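Local coordinates for protein NAD-dependent epimerase/dehydratase (Veillonella parvula, PDB 4HNH) that binds NADP through a Rossmann-type nucleotide-binding domain and probably acts as an NAD(P)-dependent epimerase, dehydratase or related enzyme, at residues A[76-81]-A[104-109]; A[177-182]-A[211-216]. All coordinates share one frame; numbering follows the deposited sequence.

Contact 1. Residues A[76-81]-A[104-109]. With NAP (NADP nicotinamide-adenine-dinucleotide phosphate), chain C; FMT (formic acid), chain H.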
loop_
_atom_site.group_PDB
_atom_site.type_symbol
_atom_site.label_atom_id
_atom_site.label_comp_id
_atom_site.label_asym_id
_atom_site.label_seq_id
_atom_site.Cartn_x
_atom_site.Cartn_y
_atom_site.Cartn_z
ATOM N N VAL A 76 4.864 -2.163 -12.407
ATOM C CA VAL A 76 3.871 -1.892 -11.369
ATOM C C VAL A 76 4.572 -1.149 -10.236
ATOM O O VAL A 76 5.760 -1.386 -9.967
ATOM C CB VAL A 76 3.217 -3.201 -10.852
ATOM C CG1 VAL A 76 4.277 -4.163 -10.312
ATOM C CG2 VAL A 76 2.151 -2.902 -9.797
ATOM N N VAL A 77 3.862 -0.231 -9.593
ATOM C CA VAL A 77 4.439 0.534 -8.493
ATOM C C VAL A 77 3.597 0.366 -7.239
ATOM O O VAL A 77 2.379 0.503 -7.294
ATOM C CB VAL A 77 4.599 2.020 -8.865
ATOM C CG1 VAL A 77 5.091 2.835 -7.675
ATOM C CG2 VAL A 77 5.571 2.175 -10.041
ATOM N N PHE A 78 4.235 0.031 -6.114
ATOM C CA PHE A 78 3.514 -0.044 -4.849
ATOM C C PHE A 78 3.797 1.230 -4.071
ATOM O O PHE A 78 4.952 1.591 -3.849
ATOM C CB PHE A 78 3.936 -1.278 -4.033
ATOM C CG PHE A 78 3.297 -1.356 -2.665
ATOM C CD1 PHE A 78 1.993 -1.785 -2.526
ATOM C CD2 PHE A 78 4.018 -1.027 -1.520
ATOM C CE1 PHE A 78 1.384 -1.860 -1.268
ATOM C CE2 PHE A 78 3.428 -1.112 -0.257
ATOM C CZ PHE A 78 2.105 -1.531 -0.136
ATOM N N VAL A 79 2.738 1.918 -3.677
ATOM C CA VAL A 79 2.877 3.160 -2.930
ATOM C C VAL A 79 2.545 2.859 -1.484
ATOM O O VAL A 79 1.388 2.591 -1.143
ATOM C CB VAL A 79 1.947 4.250 -3.468
ATOM C CG1 VAL A 79 2.109 5.525 -2.651
ATOM C CG2 VAL A 79 2.251 4.519 -4.927
ATOM N N GLY A 80 3.570 2.912 -0.642
ATOM C CA GLY A 80 3.483 2.397 0.714
ATOM C C GLY A 80 2.836 3.322 1.733
ATOM O O GLY A 80 2.601 2.913 2.875
ATOM N N ALA A 81 2.583 4.563 1.334
ATOM C CA ALA A 81 1.865 5.524 2.168
ATOM C C ALA A 81 1.058 6.462 1.278
ATOM O O ALA A 81 1.546 6.917 0.240
ATOM C CB ALA A 81 2.839 6.327 3.058
ATOM N N ILE A 104 -0.435 0.152 -7.043
ATOM C CA ILE A 104 -1.206 -0.351 -5.906
ATOM C C ILE A 104 -0.822 0.541 -4.728
ATOM O O ILE A 104 0.363 0.707 -4.448
ATOM C CB ILE A 104 -0.881 -1.819 -5.590
ATOM C CG1 ILE A 104 -1.292 -2.720 -6.761
ATOM C CG2 ILE A 104 -1.600 -2.244 -4.303
ATOM C CD1 ILE A 104 -0.795 -4.154 -6.662
ATOM N N GLY A 105 -1.804 1.129 -4.048
ATOM C CA GLY A 105 -1.490 2.037 -2.945
ATOM C C GLY A 105 -2.235 1.653 -1.681
ATOM O O GLY A 105 -3.319 1.089 -1.776
ATOM N N VAL A 106 -1.666 1.947 -0.506
ATOM C CA VAL A 106 -2.353 1.625 0.754
ATOM C C VAL A 106 -2.865 2.880 1.465
ATOM O O VAL A 106 -2.127 3.853 1.649
ATOM C CB VAL A 106 -1.472 0.770 1.700
ATOM C CG1 VAL A 106 -1.406 -0.668 1.186
ATOM C CG2 VAL A 106 -0.091 1.355 1.824
ATOM N N SER A 107 -4.142 2.843 1.836
ATOM C CA SER A 107 -4.844 3.965 2.438
ATOM C C SER A 107 -5.561 3.442 3.679
ATOM O O SER A 107 -5.484 2.250 3.994
ATOM C CB SER A 107 -5.848 4.548 1.427
ATOM O OG SER A 107 -6.580 5.661 1.958
ATOM N N MET A 108 -6.240 4.330 4.395
ATOM C CA MET A 108 -6.923 3.936 5.622
ATOM C C MET A 108 -8.402 3.721 5.358
ATOM O O MET A 108 -9.024 4.470 4.619
ATOM C CB MET A 108 -6.760 5.017 6.683
ATOM C CG MET A 108 -7.409 6.331 6.291
ATOM S SD MET A 108 -7.617 7.414 7.717
ATOM C CE MET A 108 -9.034 6.652 8.522
ATOM N N ALA A 109 -8.977 2.689 5.958
ATOM C CA ALA A 109 -10.411 2.469 5.802
ATOM C C ALA A 109 -11.179 3.431 6.705
ATOM O O ALA A 109 -10.621 3.953 7.673
ATOM C CB ALA A 109 -10.756 1.011 6.156
HETATM P PA NAP C . 4.536 2.689 7.809
HETATM O O1A NAP C . 5.362 1.756 8.628
HETATM O O2A NAP C . 4.560 4.002 8.532
HETATM O O5B NAP C . 5.156 2.866 6.378
HETATM C C5B NAP C . 4.941 4.039 5.647
HETATM C C4B NAP C . 6.198 4.421 4.970
HETATM O O4B NAP C . 5.947 5.467 4.026
HETATM C C3B NAP C . 7.225 4.909 5.958
HETATM O O3B NAP C . 8.328 4.080 5.962
HETATM C C2B NAP C . 7.540 6.284 5.471
HETATM O O2B NAP C . 8.919 6.604 5.498
HETATM C C1B NAP C . 7.084 6.247 4.041
HETATM N N9A NAP C . 6.822 7.592 3.614
HETATM C C8A NAP C . 5.683 8.368 3.880
HETATM N N7A NAP C . 5.853 9.576 3.340
HETATM C C5A NAP C . 7.114 9.631 2.704
HETATM C C6A NAP C . 7.833 10.632 1.973
HETATM N N6A NAP C . 7.283 11.897 1.766
HETATM N N1A NAP C . 9.054 10.331 1.508
HETATM C C2A NAP C . 9.590 9.128 1.688
HETATM N N3A NAP C . 8.958 8.152 2.366
HETATM C C4A NAP C . 7.745 8.369 2.877
HETATM O O3 NAP C . 3.028 2.222 7.674
HETATM P PN NAP C . 2.499 0.733 7.409
HETATM O O1N NAP C . 2.300 -0.049 8.665
HETATM O O2N NAP C . 3.405 -0.128 6.592
HETATM O O5D NAP C . 1.085 0.939 6.723
HETATM C C5D NAP C . 1.029 1.455 5.401
HETATM C C4D NAP C . 0.204 2.757 5.338
HETATM O O4D NAP C . -1.123 2.573 5.728
HETATM C C3D NAP C . 0.742 3.905 6.159
HETATM O O3D NAP C . 0.513 5.064 5.473
HETATM C C2D NAP C . -0.082 3.822 7.397
HETATM O O2D NAP C . -0.127 5.032 8.060
HETATM C C1D NAP C . -1.387 3.460 6.793
HETATM N N1N NAP C . -2.340 2.766 7.697
HETATM C C2N NAP C . -2.010 2.518 9.019
HETATM C C3N NAP C . -2.905 1.855 9.855
HETATM C C7N NAP C . -2.555 1.590 11.253
HETATM O O7N NAP C . -3.253 0.869 11.928
HETATM N N7N NAP C . -1.368 2.173 11.826
HETATM C C4N NAP C . -4.161 1.418 9.310
HETATM C C5N NAP C . -4.451 1.703 7.910
HETATM C C6N NAP C . -3.536 2.357 7.153
HETATM P P2B NAP C . 9.729 7.048 6.786
HETATM O O1X NAP C . 9.132 8.178 7.609
HETATM O O2X NAP C . 9.840 5.875 7.752
HETATM O O3X NAP C . 11.134 7.492 6.400
HETATM C C FMT H . -9.698 5.738 1.361
HETATM O O1 FMT H . -8.828 6.210 0.630
HETATM O O2 FMT H . -9.470 5.257 2.471
#
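Phe78 and Ile104 sit side by side on neighbouring parallel strands, on one face of the sheet, and their side chains cross obliquely. The ring reaches past Ile104 to Val106, the next residue on that face. Phe78 carries CG anti to its own N (chi1 176°), which lays the ring over the adjoining strand: CD1 comes to 4.0 Å from Ile104 CG2, and CZ, farther along, lies 3.8 Å from Val106 CG1. Val106 turns its other methyl to the strand end, where Val106 CG2 touches Gly80 O at 3.3 Å. The same Val106 CG2 lies 3.7 Å from NADP C5D. Nearby, Ala81 CB is 3.4 Å from NADP O4B, and Ser107 O is 3.7 Å from the nicotinamide carbon C6N of NADP. Beneath the side chains the backbones are stitched in parallel fashion. Ile104 uses both its N-H, to Val77 O, and its carbonyl, which takes the N-H of Val79 at 2.8 Å between Val79 N and Ile104 O in a nearly straight bond (169°). Val106 N then reaches Val79 O over 3.2 Å. Ile189 and Ile192 of helix 182-193 cover the Phe78 and Ile104 side chains. An alanine in place of Phe78 would probably leave Ile104 CG2 and Val106 CG1 without their shared aromatic neighbour and open a gap beneath that helix. Strands 76-79 and 102-108, with helix 85-97 between them, form one beta-alpha-beta unit of the Rossmann fold. Chemically, apolar contacts and paired backbone groups hold the strands together, leaving their C-terminal ends to meet the cofactor.

Contact 2. Residues A[177-182]-A[211-216]. With NAP (NADP nicotinamide-adenine-dinucleotide phosphate), chain C.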
loop_
_atom_site.group_PDB
_atom_site.type_symbol
_atom_site.label_atom_id
_atom_site.label_comp_id
_atom_site.label_asym_id
_atom_site.label_seq_id
_atom_site.Cartn_x
_atom_site.Cartn_y
_atom_site.Cartn_z
ATOM N N ASP A 177 -14.763 -5.319 9.745
ATOM C CA ASP A 177 -13.527 -5.838 10.346
ATOM C C ASP A 177 -12.711 -4.735 11.010
ATOM O O ASP A 177 -12.336 -3.758 10.364
ATOM C CB ASP A 177 -12.666 -6.575 9.303
ATOM C CG ASP A 177 -13.377 -7.760 8.675
ATOM O OD1 ASP A 177 -14.311 -8.322 9.287
ATOM O OD2 ASP A 177 -12.955 -8.167 7.577
ATOM N N ALA A 178 -12.447 -4.900 12.306
ATOM C CA ALA A 178 -11.795 -3.866 13.101
ATOM C C ALA A 178 -10.280 -3.906 13.008
ATOM O O ALA A 178 -9.603 -3.023 13.522
ATOM C CB ALA A 178 -12.216 -3.996 14.564
ATOM N N GLN A 179 -9.747 -4.939 12.375
ATOM C CA GLN A 179 -8.303 -5.103 12.333
ATOM C C GLN A 179 -7.887 -6.076 11.237
ATOM O O GLN A 179 -8.717 -6.828 10.709
ATOM C CB GLN A 179 -7.795 -5.593 13.685
ATOM C CG GLN A 179 -8.244 -7.027 13.992
ATOM C CD GLN A 179 -7.750 -7.503 15.334
ATOM O OE1 GLN A 179 -7.723 -6.741 16.287
ATOM N NE2 GLN A 179 -7.355 -8.771 15.414
ATOM N N VAL A 180 -6.599 -6.043 10.893
ATOM C CA VAL A 180 -6.013 -6.995 9.953
ATOM C C VAL A 180 -4.503 -7.021 10.185
ATOM O O VAL A 180 -3.922 -5.998 10.516
ATOM C CB VAL A 180 -6.349 -6.614 8.488
ATOM C CG1 VAL A 180 -5.684 -5.289 8.103
ATOM C CG2 VAL A 180 -5.958 -7.750 7.535
ATOM N N SER A 181 -3.872 -8.182 10.045
ATOM C CA SER A 181 -2.426 -8.240 10.296
ATOM C C SER A 181 -1.690 -7.694 9.069
ATOM O O SER A 181 -2.186 -7.767 7.948
ATOM C CB SER A 181 -1.955 -9.664 10.605
ATOM O OG SER A 181 -1.989 -10.459 9.432
ATOM N N ARG A 182 -0.496 -7.159 9.274
ATOM C CA ARG A 182 0.283 -6.693 8.134
ATOM C C ARG A 182 0.646 -7.864 7.209
ATOM O O ARG A 182 0.740 -7.690 5.994
ATOM C CB ARG A 182 1.534 -5.946 8.603
ATOM C CG ARG A 182 1.186 -4.599 9.226
ATOM C CD ARG A 182 2.434 -3.823 9.556
ATOM N NE ARG A 182 2.093 -2.529 10.126
ATOM C CZ ARG A 182 1.854 -2.342 11.422
ATOM N NH1 ARG A 182 1.909 -3.365 12.269
ATOM N NH2 ARG A 182 1.546 -1.130 11.874
ATOM N N PRO A 211 -11.117 -11.595 8.570
ATOM C CA PRO A 211 -12.445 -12.151 8.840
ATOM C C PRO A 211 -12.693 -12.388 10.327
ATOM O O PRO A 211 -11.785 -12.771 11.063
ATOM C CB PRO A 211 -12.421 -13.491 8.091
ATOM C CG PRO A 211 -11.452 -13.256 6.961
ATOM C CD PRO A 211 -10.373 -12.397 7.581
ATOM N N GLY A 212 -13.935 -12.172 10.751
ATOM C CA GLY A 212 -14.332 -12.473 12.110
ATOM C C GLY A 212 -13.881 -11.455 13.143
ATOM O O GLY A 212 -13.898 -11.738 14.340
ATOM N N THR A 213 -13.472 -10.273 12.693
ATOM C CA THR A 213 -13.053 -9.242 13.636
ATOM C C THR A 213 -14.110 -8.136 13.744
ATOM O O THR A 213 -13.802 -6.941 13.742
ATOM C CB THR A 213 -11.676 -8.643 13.290
ATOM O OG1 THR A 213 -11.701 -8.093 11.969
ATOM C CG2 THR A 213 -10.583 -9.714 13.363
ATOM N N HIS A 214 -15.364 -8.553 13.866
ATOM C CA HIS A 214 -16.462 -7.602 14.003
ATOM C C HIS A 214 -16.522 -7.060 15.419
ATOM O O HIS A 214 -17.370 -7.468 16.226
ATOM C CB HIS A 214 -17.777 -8.261 13.603
ATOM C CG HIS A 214 -17.801 -8.703 12.177
ATOM N ND1 HIS A 214 -18.938 -9.181 11.560
ATOM C CD2 HIS A 214 -16.822 -8.730 11.240
ATOM C CE1 HIS A 214 -18.657 -9.489 10.306
ATOM N NE2 HIS A 214 -17.377 -9.240 10.091
ATOM N N TYR A 215 -15.598 -6.151 15.714
ATOM C CA TYR A 215 -15.420 -5.633 17.064
ATOM C C TYR A 215 -15.732 -4.150 17.106
ATOM O O TYR A 215 -15.737 -3.477 16.064
ATOM C CB TYR A 215 -13.963 -5.791 17.522
ATOM C CG TYR A 215 -13.332 -7.151 17.355
ATOM C CD1 TYR A 215 -14.072 -8.314 17.500
ATOM C CD2 TYR A 215 -11.966 -7.267 17.073
ATOM C CE1 TYR A 215 -13.476 -9.550 17.350
ATOM C CE2 TYR A 215 -11.367 -8.497 16.932
ATOM C CZ TYR A 215 -12.126 -9.633 17.070
ATOM O OH TYR A 215 -11.531 -10.871 16.931
ATOM N N ASP A 216 -15.934 -3.630 18.316
ATOM C CA ASP A 216 -16.188 -2.201 18.532
ATOM C C ASP A 216 -14.905 -1.386 18.493
ATOM O O ASP A 216 -14.951 -0.157 18.428
ATOM C CB ASP A 216 -16.849 -1.987 19.894
ATOM C CG ASP A 216 -18.333 -2.258 19.875
ATOM O OD1 ASP A 216 -18.848 -2.716 18.830
ATOM O OD2 ASP A 216 -18.983 -2.010 20.914
HETATM P PA NAP C . 4.536 2.689 7.809
HETATM O O1A NAP C . 5.362 1.756 8.628
HETATM O O2A NAP C . 4.560 4.002 8.532
HETATM O O5B NAP C . 5.156 2.866 6.378
HETATM C C5B NAP C . 4.941 4.039 5.647
HETATM C C4B NAP C . 6.198 4.421 4.970
HETATM O O4B NAP C . 5.947 5.467 4.026
HETATM C C3B NAP C . 7.225 4.909 5.958
HETATM O O3B NAP C . 8.328 4.080 5.962
HETATM C C2B NAP C . 7.540 6.284 5.471
HETATM O O2B NAP C . 8.919 6.604 5.498
HETATM C C1B NAP C . 7.084 6.247 4.041
HETATM N N9A NAP C . 6.822 7.592 3.614
HETATM C C8A NAP C . 5.683 8.368 3.880
HETATM N N7A NAP C . 5.853 9.576 3.340
HETATM C C5A NAP C . 7.114 9.631 2.704
HETATM C C6A NAP C . 7.833 10.632 1.973
HETATM N N6A NAP C . 7.283 11.897 1.766
HETATM N N1A NAP C . 9.054 10.331 1.508
HETATM C C2A NAP C . 9.590 9.128 1.688
HETATM N N3A NAP C . 8.958 8.152 2.366
HETATM C C4A NAP C . 7.745 8.369 2.877
HETATM O O3 NAP C . 3.028 2.222 7.674
HETATM P PN NAP C . 2.499 0.733 7.409
HETATM O O1N NAP C . 2.300 -0.049 8.665
HETATM O O2N NAP C . 3.405 -0.128 6.592
HETATM O O5D NAP C . 1.085 0.939 6.723
HETATM C C5D NAP C . 1.029 1.455 5.401
HETATM C C4D NAP C . 0.204 2.757 5.338
HETATM O O4D NAP C . -1.123 2.573 5.728
HETATM C C3D NAP C . 0.742 3.905 6.159
HETATM O O3D NAP C . 0.513 5.064 5.473
HETATM C C2D NAP C . -0.082 3.822 7.397
HETATM O O2D NAP C . -0.127 5.032 8.060
HETATM C C1D NAP C . -1.387 3.460 6.793
HETATM N N1N NAP C . -2.340 2.766 7.697
HETATM C C2N NAP C . -2.010 2.518 9.019
HETATM C C3N NAP C . -2.905 1.855 9.855
HETATM C C7N NAP C . -2.555 1.590 11.253
HETATM O O7N NAP C . -3.253 0.869 11.928
HETATM N N7N NAP C . -1.368 2.173 11.826
HETATM C C4N NAP C . -4.161 1.418 9.310
HETATM C C5N NAP C . -4.451 1.703 7.910
HETATM C C6N NAP C . -3.536 2.357 7.153
HETATM P P2B NAP C . 9.729 7.048 6.786
HETATM O O1X NAP C . 9.132 8.178 7.609
HETATM O O2X NAP C . 9.840 5.875 7.752
HETATM O O3X NAP C . 11.134 7.492 6.400
#
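Gln179 lies across the Thr213 side chain at about a right angle, and its own side chain can be followed outward atom by atom. From CB the chain turns so that CG stands between the backbone N and carbonyl carbon (chi1 68°), which brings CG to 3.6 Å from Thr213 CG2. Beyond CG it is extended. CD arrives at the edge of the Tyr215 ring, 4.1 Å from CE2, with the amide plane almost perpendicular to the ring (87°). At the tip, OE1 accepts hydrogen bonds from the backbone N-H groups of Ser219 and Phe220, while NE2 donates to Glu210 OE1 and His221 O, so the amide ties down the C-terminal tail. Alongside, Ala178 N gives its hydrogen to Thr213 O at 2.8 Å, and Ala178 CB rests 3.9 Å from Tyr215 CB. Asp177 OD1 approaches the His214 ring at its edge, 3.2 Å from CD2, and Thr213 OG1 is hydrogen-bonded to Glu210 O. The contact joins the lead-in to strand 180-181 to the loop after strand 204-209; both strands pair with strand 148-158, and Ala178 also touches Leu119 of helix 117-125.

How the contacts relate
Contact 1 lies near the centre of the chain, and all its touching residues are buried; contact 2, its centre about 20 Å from that of contact 1, reaches the surface through its second segment. Both reach the same sheet, and strand 148-158 pairs with strands from each. The first is regular strand pairing with a hydrocarbon layer; the second joins mainly loop residues by side-chain packing and one good backbone bond, the polar ends of Gln179 and Thr213 being bonded outside its segments. NADP links them: contact 1 packs against it at the strand ends, while Arg182 donates from NE to its phosphate oxygen O1N. Helix 182-193, which begins at that arginine, continues to cover the apolar face of contact 1.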